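Local coordinates for zinc uptake regulation protein (Escherichia coli, PDB 4MTE) that represses the genes of zinc uptake, using zinc ion as a cofactor to bind the operator DNA ahead of them, at residues Q12-C17 with V22-Q27; L29-L34 with Y45-L50; T62-L67 with N83-C88. All blocks are in the same frame, centred on the assembly; numbering follows the deposited sequence.

Interaction 1: residues Q12-C17 with V22-Q27; sequences QAEKIC and VRLTPQ. With nucleotides of chain E.
The guanidinium of Arg-23 lays one face along the sugar-phosphate backbone of chain E, on the DNA side of a loop whose Val-22 and Leu-24 pack back against Cys-17 and Glu-14. Over that face, toward the rim, sit DG5 C5' and DA4 O3'; Arg-23 NH1 comes 3.8 Å from DG5 C5', and Arg-23 NH2 lies 3.7 Å from DA4 O4'. This is the link between helix 6-20 and helix 26-36 in the winged-helix domain. Cut back to an alanine, Arg-23 would probably leave DG5 C5' and DA4 O3' without their flat cover and remove a positive charge from near the DG5 phosphate. Two residues on, Thr-25 OG1 gives a hydrogen bond of 3.1 Å to OP1 of DT6. Its torsion (chi1 61°) sets OG1 between the backbone N and the carbonyl carbon, from where it also N-caps helix 26-36 through a weak bond from Arg-28 N. The protein side of the loop is tied by Val-22 N, whose hydrogen bond to Cys-17 O is 3.1 Å long and nearly straight at 166°. Beside it the branch CG2 of Val-22 rests on Cys-17 CB at 3.7 Å. Phe-69 of helix 60-72 touches Cys-17, Val-22 and Leu-24 alike. Leu-24 CB lies 4.0 Å from Cys-17 SG. Its CG stands trans to the backbone N (chi1 -174°), which carries the methyls on toward helix 6-20; there the Leu-24 and Glu-14 side chains cross obliquely, Leu-24 CD2 3.4 Å from Glu-14 CG.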
# COMPACT_ATOMS: atom_id res chain seq x y z
N GLN D 12 11.07 19.81 35.01
CA GLN D 12 9.90 19.33 35.74
C GLN D 12 9.67 17.84 35.50
O GLN D 12 9.34 17.10 36.43
CB GLN D 12 8.66 20.13 35.31
CG GLN D 12 7.39 19.79 36.07
CD GLN D 12 7.46 20.10 37.56
OE1 GLN D 12 6.91 19.37 38.38
NE2 GLN D 12 8.13 21.20 37.91
N ALA D 13 9.87 17.39 34.27
CA ALA D 13 9.71 15.98 33.92
C ALA D 13 10.72 15.12 34.68
O ALA D 13 10.35 14.12 35.30
CB ALA D 13 9.86 15.77 32.41
N GLU D 14 11.99 15.52 34.62
CA GLU D 14 13.04 14.81 35.35
C GLU D 14 12.69 14.70 36.83
O GLU D 14 12.70 13.61 37.41
CB GLU D 14 14.37 15.55 35.19
CG GLU D 14 14.96 15.46 33.79
CD GLU D 14 15.99 16.53 33.51
OE1 GLU D 14 16.98 16.62 34.27
OE2 GLU D 14 15.81 17.29 32.54
N LYS D 15 12.37 15.83 37.44
CA LYS D 15 12.11 15.84 38.88
C LYS D 15 10.84 15.06 39.22
O LYS D 15 10.79 14.35 40.23
CB LYS D 15 12.06 17.28 39.40
CG LYS D 15 10.69 17.80 39.78
CD LYS D 15 10.79 19.28 40.11
CE LYS D 15 9.47 19.85 40.59
NZ LYS D 15 9.55 21.33 40.73
N ILE D 16 9.82 15.15 38.38
CA ILE D 16 8.58 14.40 38.59
C ILE D 16 8.85 12.90 38.51
O ILE D 16 8.34 12.13 39.32
CB ILE D 16 7.47 14.80 37.59
CG1 ILE D 16 6.87 16.15 38.00
CG2 ILE D 16 6.35 13.74 37.55
CD1 ILE D 16 5.86 16.71 37.01
N CYS D 17 9.65 12.48 37.53
CA CYS D 17 10.02 11.07 37.44
C CYS D 17 10.81 10.65 38.67
O CYS D 17 10.62 9.56 39.20
CB CYS D 17 10.83 10.80 36.17
SG CYS D 17 9.82 10.84 34.67
N VAL D 22 10.37 6.46 38.93
CA VAL D 22 10.42 5.87 37.60
C VAL D 22 11.65 6.42 36.90
O VAL D 22 12.11 7.51 37.21
CB VAL D 22 9.14 6.17 36.79
CG1 VAL D 22 7.92 5.56 37.48
CG2 VAL D 22 8.96 7.67 36.58
N ARG D 23 12.18 5.66 35.95
CA ARG D 23 13.46 5.99 35.35
C ARG D 23 13.30 6.79 34.07
O ARG D 23 12.82 6.28 33.06
CB ARG D 23 14.25 4.71 35.06
CG ARG D 23 14.23 3.72 36.21
CD ARG D 23 15.34 2.70 36.04
NE ARG D 23 15.00 1.40 36.61
CZ ARG D 23 15.66 0.28 36.36
NH1 ARG D 23 16.71 0.29 35.54
NH2 ARG D 23 15.27 -0.86 36.92
N LEU D 24 13.72 8.05 34.11
CA LEU D 24 13.77 8.88 32.92
C LEU D 24 15.14 8.73 32.27
O LEU D 24 16.02 9.57 32.46
CB LEU D 24 13.49 10.34 33.27
CG LEU D 24 13.37 11.28 32.06
CD1 LEU D 24 12.13 10.94 31.23
CD2 LEU D 24 13.33 12.72 32.53
N THR D 25 15.31 7.65 31.52
CA THR D 25 16.59 7.29 30.94
C THR D 25 17.05 8.31 29.89
O THR D 25 16.27 9.14 29.44
CB THR D 25 16.51 5.90 30.27
OG1 THR D 25 15.53 5.93 29.23
CG2 THR D 25 16.13 4.84 31.30
N PRO D 26 18.34 8.24 29.51
CA PRO D 26 18.90 9.05 28.42
C PRO D 26 18.06 8.99 27.14
O PRO D 26 17.82 10.03 26.53
CB PRO D 26 20.27 8.42 28.19
CG PRO D 26 20.67 7.95 29.54
CD PRO D 26 19.40 7.49 30.21
N GLN D 27 17.63 7.79 26.75
CA GLN D 27 16.80 7.63 25.56
C GLN D 27 15.49 8.39 25.69
O GLN D 27 15.19 9.26 24.88
CB GLN D 27 16.50 6.16 25.29
CG GLN D 27 17.59 5.42 24.54
CD GLN D 27 17.10 4.12 23.95
OE1 GLN D 27 16.06 3.59 24.35
NE2 GLN D 27 17.84 3.59 22.98
P DT E 6 16.01 2.05 28.15
OP1 DT E 6 16.78 3.31 28.20
OP2 DT E 6 14.59 2.08 27.74
O5' DT E 6 16.79 1.02 27.21
C5' DT E 6 18.08 0.59 27.63
C4' DT E 6 18.71 -0.36 26.63
O4' DT E 6 18.18 -1.69 26.84
C3' DT E 6 18.46 -0.01 25.17
O3' DT E 6 19.73 0.10 24.53
C2' DT E 6 17.58 -1.15 24.65
C1' DT E 6 17.94 -2.30 25.59
N1 DT E 6 16.89 -3.34 25.80
C2 DT E 6 17.23 -4.66 25.64
O2 DT E 6 18.34 -5.05 25.31
N3 DT E 6 16.21 -5.53 25.87
C4 DT E 6 14.91 -5.26 26.24
O4 DT E 6 14.08 -6.16 26.41
C5 DT E 6 14.61 -3.85 26.40
C7 DT E 6 13.24 -3.40 26.80
C6 DT E 6 15.61 -2.98 26.18
P DG E 5 11.85 0.46 33.15
OP1 DG E 5 11.92 1.88 33.55
OP2 DG E 5 10.60 -0.07 32.56
O5' DG E 5 13.04 0.16 32.13
C5' DG E 5 14.37 0.51 32.52
C4' DG E 5 15.39 0.07 31.49
O4' DG E 5 15.48 -1.37 31.51
C3' DG E 5 15.07 0.47 30.05
O3' DG E 5 16.10 1.36 29.60
C2' DG E 5 15.00 -0.85 29.27
C1' DG E 5 15.65 -1.87 30.20
N9 DG E 5 15.08 -3.21 30.17
C8 DG E 5 13.83 -3.60 30.59
N7 DG E 5 13.61 -4.88 30.45
C5 DG E 5 14.80 -5.37 29.92
C6 DG E 5 15.17 -6.69 29.57
O6 DG E 5 14.49 -7.72 29.65
N1 DG E 5 16.47 -6.75 29.07
C2 DG E 5 17.31 -5.67 28.93
N2 DG E 5 18.53 -5.91 28.44
N3 DG E 5 16.98 -4.43 29.27
C4 DG E 5 15.72 -4.36 29.75
P DA E 4 8.73 -4.23 37.05
OP1 DA E 4 7.86 -3.19 37.64
OP2 DA E 4 8.13 -5.29 36.20
O5' DA E 4 9.89 -3.50 36.24
C5' DA E 4 10.75 -2.60 36.92
C4' DA E 4 11.92 -2.20 36.05
O4' DA E 4 12.77 -3.35 35.81
C3' DA E 4 11.53 -1.66 34.68
O3' DA E 4 12.22 -0.43 34.43
C2' DA E 4 11.93 -2.77 33.71
C1' DA E 4 13.08 -3.44 34.43
N9 DA E 4 13.27 -4.85 34.09
C8 DA E 4 12.35 -5.86 34.21
N7 DA E 4 12.81 -7.03 33.82
C5 DA E 4 14.10 -6.77 33.42
C6 DA E 4 15.12 -7.59 32.91
N6 DA E 4 14.98 -8.91 32.70
N1 DA E 4 16.30 -7.01 32.62
C2 DA E 4 16.45 -5.70 32.83
N3 DA E 4 15.56 -4.83 33.30
C4 DA E 4 14.40 -5.43 33.58

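Interaction 2: residues L29-L34 with Y45-L50. With nucleotides of chain F.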
# COMPACT_ATOMS: atom_id res chain seq x y z
N LEU D 29 14.65 10.62 27.66
CA LEU D 29 14.95 12.04 27.79
C LEU D 29 15.20 12.66 26.42
O LEU D 29 14.63 13.70 26.08
CB LEU D 29 16.19 12.22 28.67
CG LEU D 29 16.56 13.64 29.08
CD1 LEU D 29 15.46 14.28 29.92
CD2 LEU D 29 17.88 13.62 29.84
N GLU D 30 16.06 12.01 25.63
CA GLU D 30 16.39 12.47 24.28
C GLU D 30 15.12 12.57 23.44
O GLU D 30 14.91 13.55 22.73
CB GLU D 30 17.37 11.51 23.61
CG GLU D 30 17.70 11.86 22.15
CD GLU D 30 18.46 13.17 22.01
OE1 GLU D 30 19.02 13.65 23.02
OE2 GLU D 30 18.49 13.72 20.89
N VAL D 31 14.28 11.55 23.54
CA VAL D 31 13.03 11.53 22.80
C VAL D 31 12.17 12.70 23.25
O VAL D 31 11.64 13.45 22.43
CB VAL D 31 12.27 10.20 23.03
CG1 VAL D 31 10.88 10.25 22.41
CG2 VAL D 31 13.06 9.03 22.46
N LEU D 32 12.06 12.86 24.57
CA LEU D 32 11.29 13.96 25.14
C LEU D 32 11.74 15.31 24.59
O LEU D 32 10.92 16.10 24.10
CB LEU D 32 11.41 13.94 26.67
CG LEU D 32 10.53 14.92 27.45
CD1 LEU D 32 9.05 14.78 27.08
CD2 LEU D 32 10.74 14.70 28.94
N ARG D 33 13.04 15.59 24.65
CA ARG D 33 13.54 16.87 24.17
C ARG D 33 13.32 17.01 22.67
O ARG D 33 12.88 18.06 22.20
CB ARG D 33 15.02 17.07 24.53
CG ARG D 33 15.97 16.03 23.97
CD ARG D 33 17.41 16.44 24.18
NE ARG D 33 17.70 17.72 23.52
CZ ARG D 33 18.02 17.85 22.24
NH1 ARG D 33 18.12 16.79 21.45
NH2 ARG D 33 18.26 19.06 21.74
N LEU D 34 13.60 15.95 21.91
CA LEU D 34 13.40 15.97 20.46
C LEU D 34 11.95 16.30 20.13
O LEU D 34 11.68 17.04 19.19
CB LEU D 34 13.77 14.62 19.84
CG LEU D 34 15.26 14.30 19.72
CD1 LEU D 34 15.45 12.88 19.21
CD2 LEU D 34 15.98 15.30 18.81
N TYR D 45 7.96 7.54 13.31
CA TYR D 45 9.08 7.27 12.41
C TYR D 45 9.87 8.54 12.06
O TYR D 45 11.08 8.47 11.82
CB TYR D 45 8.61 6.55 11.15
CG TYR D 45 8.46 5.06 11.37
CD1 TYR D 45 9.42 4.17 10.92
CD2 TYR D 45 7.36 4.55 12.04
CE1 TYR D 45 9.29 2.81 11.13
CE2 TYR D 45 7.22 3.19 12.26
CZ TYR D 45 8.19 2.32 11.80
OH TYR D 45 8.05 0.97 12.02
N ASP D 46 9.21 9.69 12.05
CA ASP D 46 9.92 10.96 11.90
C ASP D 46 10.80 11.15 13.13
O ASP D 46 11.98 11.50 13.03
CB ASP D 46 8.93 12.12 11.78
CG ASP D 46 8.20 12.14 10.45
OD1 ASP D 46 8.71 11.55 9.47
OD2 ASP D 46 7.11 12.75 10.38
N LEU D 47 10.21 10.90 14.30
CA LEU D 47 10.91 10.99 15.57
C LEU D 47 12.07 10.00 15.58
O LEU D 47 13.16 10.30 16.07
CB LEU D 47 9.94 10.69 16.71
CG LEU D 47 10.39 10.98 18.14
CD1 LEU D 47 10.72 12.46 18.33
CD2 LEU D 47 9.27 10.54 19.08
N LEU D 48 11.81 8.81 15.04
CA LEU D 48 12.85 7.80 14.89
C LEU D 48 13.98 8.34 14.03
O LEU D 48 15.15 8.22 14.39
CB LEU D 48 12.27 6.54 14.25
CG LEU D 48 13.24 5.39 13.97
CD1 LEU D 48 13.99 4.96 15.22
CD2 LEU D 48 12.48 4.22 13.36
N ASP D 49 13.63 8.94 12.90
CA ASP D 49 14.61 9.53 12.00
C ASP D 49 15.44 10.61 12.70
O ASP D 49 16.65 10.68 12.53
CB ASP D 49 13.94 10.11 10.75
CG ASP D 49 13.49 9.04 9.77
OD1 ASP D 49 14.11 7.96 9.72
OD2 ASP D 49 12.50 9.29 9.04
N LEU D 50 14.78 11.46 13.49
CA LEU D 50 15.50 12.46 14.27
C LEU D 50 16.44 11.80 15.27
O LEU D 50 17.60 12.19 15.40
CB LEU D 50 14.52 13.36 15.04
CG LEU D 50 13.63 14.28 14.22
CD1 LEU D 50 12.73 15.09 15.15
CD2 LEU D 50 14.45 15.20 13.32
P DT F 20 2.78 7.21 9.20
OP1 DT F 20 1.94 8.38 9.55
OP2 DT F 20 4.25 7.34 9.13
O5' DT F 20 2.43 6.03 10.22
C5' DT F 20 1.07 5.71 10.45
C4' DT F 20 0.93 4.47 11.31
O4' DT F 20 1.53 3.33 10.64
C3' DT F 20 1.60 4.56 12.69
O3' DT F 20 0.63 4.38 13.71
C2' DT F 20 2.63 3.43 12.66
C1' DT F 20 2.02 2.48 11.66
N1 DT F 20 2.98 1.48 11.11
C2 DT F 20 2.77 0.14 11.34
O2 DT F 20 1.82 -0.31 11.96
N3 DT F 20 3.72 -0.68 10.80
C4 DT F 20 4.84 -0.31 10.07
O4 DT F 20 5.64 -1.14 9.63
C5 DT F 20 5.00 1.11 9.87
C7 DT F 20 6.18 1.64 9.10
C6 DT F 20 4.08 1.92 10.40
P DA F 21 1.03 4.52 15.26
OP1 DA F 21 -0.20 4.84 16.01
OP2 DA F 21 2.22 5.39 15.36
O5' DA F 21 1.48 3.05 15.68
C5' DA F 21 0.51 2.02 15.61
C4' DA F 21 1.10 0.68 15.97
O4' DA F 21 2.08 0.29 14.98
C3' DA F 21 1.84 0.61 17.31
O3' DA F 21 1.03 -0.12 18.20
C2' DA F 21 3.18 -0.07 16.99
C1' DA F 21 2.94 -0.63 15.60
N9 DA F 21 4.13 -0.79 14.76
C8 DA F 21 4.88 0.18 14.16
N7 DA F 21 5.89 -0.29 13.46
C5 DA F 21 5.77 -1.66 13.60
C6 DA F 21 6.53 -2.74 13.10
N6 DA F 21 7.60 -2.62 12.31
N1 DA F 21 6.12 -3.98 13.44
C2 DA F 21 5.05 -4.13 14.23
N3 DA F 21 4.27 -3.20 14.75
C4 DA F 21 4.69 -1.99 14.40
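Leu-47 and Leu-50 of helix 44-52 meet Val-31 and Leu-34 of helix 26-36 within the winged-helix DNA-binding domain, the axes of the two short segments crossing at 111° and 10.5 Å apart. The second segment starts at the DNA: the methyl C7 of DT20 in chain F lies over one face of the Tyr-45 ring, 3.4 Å from Tyr-45 CZ. In the plane of that ring, Tyr-45 OH donates a hydrogen bond of 2.9 Å to N7 of DA21, so the tyrosine reads base atoms with both face and edge. Leu-47 comes next. With its CG trans to the backbone N (chi1 -169°), both methyls swing forward: Leu-47 CD2 touches Val-31 CG1 at 3.7 Å, and Leu-47 CD1 touches Leu-34 CB at 4.0 Å. Leu-48 turns to the other side of its helix, onto Val-63. Last comes Leu-50, whose CB faces Leu-34 CD1 more loosely, at 4.3 Å, so Leu-34 touches Leu-47 with CB and Leu-50 with CD1. Around this apolar seam, Val-31 also packs on Ala-66 and Leu-70 of helix 60-72, while Leu-32 faces helix 6-20 through Leu-10 and Ala-13.

Interaction 3: residues T62-L67 with N83-C88. With ZN (zinc ion), chain N; nucleotides of chain F; nucleotides of chain E.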
# COMPACT_ATOMS: atom_id res chain seq x y z
N THR D 62 12.48 1.24 20.10
CA THR D 62 13.09 2.26 20.95
C THR D 62 12.14 3.43 21.14
O THR D 62 11.75 3.80 22.26
CB THR D 62 14.40 2.77 20.31
OG1 THR D 62 15.14 1.66 19.79
CG2 THR D 62 15.24 3.53 21.31
N VAL D 63 11.74 4.00 20.01
CA VAL D 63 10.84 5.14 19.98
C VAL D 63 9.51 4.80 20.63
O VAL D 63 9.00 5.58 21.44
CB VAL D 63 10.60 5.61 18.52
CG1 VAL D 63 9.62 6.78 18.47
CG2 VAL D 63 11.92 5.97 17.86
N TYR D 64 8.96 3.65 20.29
CA TYR D 64 7.64 3.26 20.80
C TYR D 64 7.65 2.97 22.30
O TYR D 64 6.70 3.30 23.01
CB TYR D 64 7.09 2.08 20.00
CG TYR D 64 6.42 2.53 18.72
CD1 TYR D 64 5.09 2.92 18.71
CD2 TYR D 64 7.12 2.58 17.52
CE1 TYR D 64 4.47 3.35 17.55
CE2 TYR D 64 6.51 3.00 16.35
CZ TYR D 64 5.19 3.39 16.37
OH TYR D 64 4.57 3.81 15.21
N ARG D 65 8.73 2.36 22.78
CA ARG D 65 8.91 2.14 24.21
C ARG D 65 8.97 3.49 24.92
O ARG D 65 8.23 3.75 25.88
CB ARG D 65 10.20 1.37 24.47
CG ARG D 65 10.09 -0.12 24.19
CD ARG D 65 11.46 -0.76 24.05
NE ARG D 65 11.36 -2.21 23.88
CZ ARG D 65 12.36 -2.99 23.48
NH1 ARG D 65 13.55 -2.47 23.19
NH2 ARG D 65 12.17 -4.29 23.36
N ALA D 66 9.85 4.36 24.41
CA ALA D 66 9.97 5.71 24.95
C ALA D 66 8.60 6.39 25.00
O ALA D 66 8.19 6.90 26.04
CB ALA D 66 10.94 6.53 24.10
N LEU D 67 7.89 6.36 23.88
CA LEU D 67 6.58 7.01 23.78
C LEU D 67 5.58 6.40 24.75
O LEU D 67 4.80 7.13 25.36
CB LEU D 67 6.05 6.92 22.35
CG LEU D 67 6.72 7.85 21.33
CD1 LEU D 67 6.30 7.49 19.91
CD2 LEU D 67 6.40 9.32 21.63
N ASN D 83 -1.82 10.10 13.37
CA ASN D 83 -1.20 9.03 14.14
C ASN D 83 0.14 9.56 14.62
O ASN D 83 1.20 8.98 14.37
CB ASN D 83 -1.07 7.75 13.30
CG ASN D 83 -2.41 7.11 13.01
OD1 ASN D 83 -3.03 6.51 13.89
ND2 ASN D 83 -2.88 7.23 11.77
N SER D 84 0.04 10.68 15.33
CA SER D 84 1.19 11.48 15.71
C SER D 84 1.22 11.66 17.22
O SER D 84 0.28 11.25 17.92
CB SER D 84 1.11 12.86 15.04
OG SER D 84 0.89 12.72 13.64
N TYR D 85 2.28 12.27 17.72
CA TYR D 85 2.49 12.43 19.15
C TYR D 85 2.99 13.83 19.46
O TYR D 85 3.82 14.37 18.73
CB TYR D 85 3.48 11.37 19.64
CG TYR D 85 3.04 9.97 19.31
CD1 TYR D 85 2.29 9.22 20.21
CD2 TYR D 85 3.36 9.39 18.08
CE1 TYR D 85 1.87 7.94 19.90
CE2 TYR D 85 2.94 8.11 17.77
CZ TYR D 85 2.20 7.39 18.67
OH TYR D 85 1.80 6.12 18.35
N VAL D 86 2.47 14.42 20.52
CA VAL D 86 2.83 15.78 20.87
C VAL D 86 3.12 15.93 22.36
O VAL D 86 2.50 15.28 23.20
CB VAL D 86 1.73 16.79 20.46
CG1 VAL D 86 0.46 16.59 21.30
CG2 VAL D 86 2.24 18.22 20.56
N LEU D 87 4.07 16.80 22.68
CA LEU D 87 4.40 17.12 24.05
C LEU D 87 3.20 17.78 24.72
O LEU D 87 2.49 18.57 24.09
CB LEU D 87 5.61 18.06 24.10
CG LEU D 87 6.15 18.42 25.48
CD1 LEU D 87 6.75 17.20 26.17
CD2 LEU D 87 7.18 19.53 25.37
N CYS D 88 2.97 17.44 25.98
CA CYS D 88 1.96 18.12 26.78
C CYS D 88 2.57 19.35 27.43
O CYS D 88 3.60 19.26 28.09
CB CYS D 88 1.43 17.18 27.87
SG CYS D 88 0.35 17.99 29.05
ZN ZN N . -1.68 17.84 28.12
P DA F 21 1.03 4.52 15.26
OP1 DA F 21 -0.20 4.84 16.01
OP2 DA F 21 2.22 5.39 15.36
O5' DA F 21 1.48 3.05 15.68
C5' DA F 21 0.51 2.02 15.61
C4' DA F 21 1.10 0.68 15.97
O4' DA F 21 2.08 0.29 14.98
C3' DA F 21 1.84 0.61 17.31
O3' DA F 21 1.03 -0.12 18.20
C2' DA F 21 3.18 -0.07 16.99
C1' DA F 21 2.94 -0.63 15.60
N9 DA F 21 4.13 -0.79 14.76
C8 DA F 21 4.88 0.18 14.16
N7 DA F 21 5.89 -0.29 13.46
C5 DA F 21 5.77 -1.66 13.60
C6 DA F 21 6.53 -2.74 13.10
N6 DA F 21 7.60 -2.62 12.31
N1 DA F 21 6.12 -3.98 13.44
C2 DA F 21 5.05 -4.13 14.23
N3 DA F 21 4.27 -3.20 14.75
C4 DA F 21 4.69 -1.99 14.40
P DT E 6 16.01 2.05 28.15
OP1 DT E 6 16.78 3.31 28.20
OP2 DT E 6 14.59 2.08 27.74
O5' DT E 6 16.79 1.02 27.21
C5' DT E 6 18.08 0.59 27.63
C4' DT E 6 18.71 -0.36 26.63
O4' DT E 6 18.18 -1.69 26.84
C3' DT E 6 18.46 -0.01 25.17
O3' DT E 6 19.73 0.10 24.53
C2' DT E 6 17.58 -1.15 24.65
C1' DT E 6 17.94 -2.30 25.59
N1 DT E 6 16.89 -3.34 25.80
C2 DT E 6 17.23 -4.66 25.64
O2 DT E 6 18.34 -5.05 25.31
N3 DT E 6 16.21 -5.53 25.87
C4 DT E 6 14.91 -5.26 26.24
O4 DT E 6 14.08 -6.16 26.41
C5 DT E 6 14.61 -3.85 26.40
C7 DT E 6 13.24 -3.40 26.80
C6 DT E 6 15.61 -2.98 26.18
P DG E 7 19.83 0.45 22.96
OP1 DG E 7 21.07 1.24 22.76
OP2 DG E 7 18.53 1.00 22.52
O5' DG E 7 20.02 -0.98 22.28
C5' DG E 7 21.02 -1.85 22.80
C4' DG E 7 21.25 -3.01 21.85
O4' DG E 7 20.30 -4.07 22.13
C3' DG E 7 21.08 -2.65 20.38
O3' DG E 7 22.06 -3.35 19.61
C2' DG E 7 19.64 -3.07 20.09
C1' DG E 7 19.44 -4.27 21.02
N9 DG E 7 18.09 -4.46 21.54
C8 DG E 7 17.21 -3.53 22.02
N7 DG E 7 16.08 -4.05 22.42
C5 DG E 7 16.23 -5.41 22.20
C6 DG E 7 15.35 -6.49 22.43
O6 DG E 7 14.20 -6.47 22.91
N1 DG E 7 15.91 -7.71 22.05
C2 DG E 7 17.17 -7.86 21.52
N2 DG E 7 17.57 -9.10 21.20
N3 DG E 7 18.00 -6.86 21.29
C4 DG E 7 17.47 -5.68 21.66
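Segment 62-67, a helix, passes strand 84-87 with its closest CA pair, Leu-67 and Tyr-85, 8.2 Å apart, a spacing bridged by side chains alone. Leu-67 points at the strand and puts CD1 over the centre of the Tyr-85 ring, a CH-pi contact of 4.0 Å from that methyl to the ring centroid, 11° off the normal. The leucine and the tyrosine cross at about a right angle, and Leu-67 CD2 covers the root of the ring. One turn back, Tyr-64 CE1 comes within 3.9 Å of Tyr-85 OH, and both hydroxyls meet the phosphate of DA21 in chain F. Tyr-85 OH donates to OP2 of DA21 at 3.1 Å, with OP2 in the plane of the Tyr-85 ring. Tyr-64 OH lies 2.8 Å from the same OP2, with O5' of DA21 also near. On the other side of the helix Arg-65, extended from CG to NE, enters the major groove and meets DG7 of chain E: Arg-65 NH1 bonds to N7 of DG7 at 3.1 Å (170°) and NH2 to O6 of DG7 at 3.0 Å (161°). This is the bidentate arginine-guanine pairing, here with the methyl of DT6 lying over the centre of the guanidinium face. Just past the strand, Cys-88 SG binds the zinc ion at 2.2 Å; His-77, His-96 and Glu-111 complete the site. The recognition helix 60-72 is thus flanked by the wing, where strand 84-87 lies between strands 42-43 and 76-79, and Met-35 of helix 26-36 touches both Leu-67 and Tyr-85.

All three interactions belong to one winged-helix domain bound to DNA. Interactions 2 and 3 are the nearest pair, centres about 8 Å apart, joined where Leu-48 CD1 meets Val-63 CG2 at 3.5 Å and Leu-32 CD1 meets Leu-87 CD1 at the same distance. Interaction 1 stands about 15 Å from the centre of each of the others and connects to interaction 2 along helix 26-36, with Leu-24 CD2 on Leu-29 CD1 at 3.7 Å. The DNA links them again: DT6 of chain E is met in interactions 1 and 3, DA21 of chain F in 2 and 3. Through Cys-88, interaction 3 ties this reading surface to zinc.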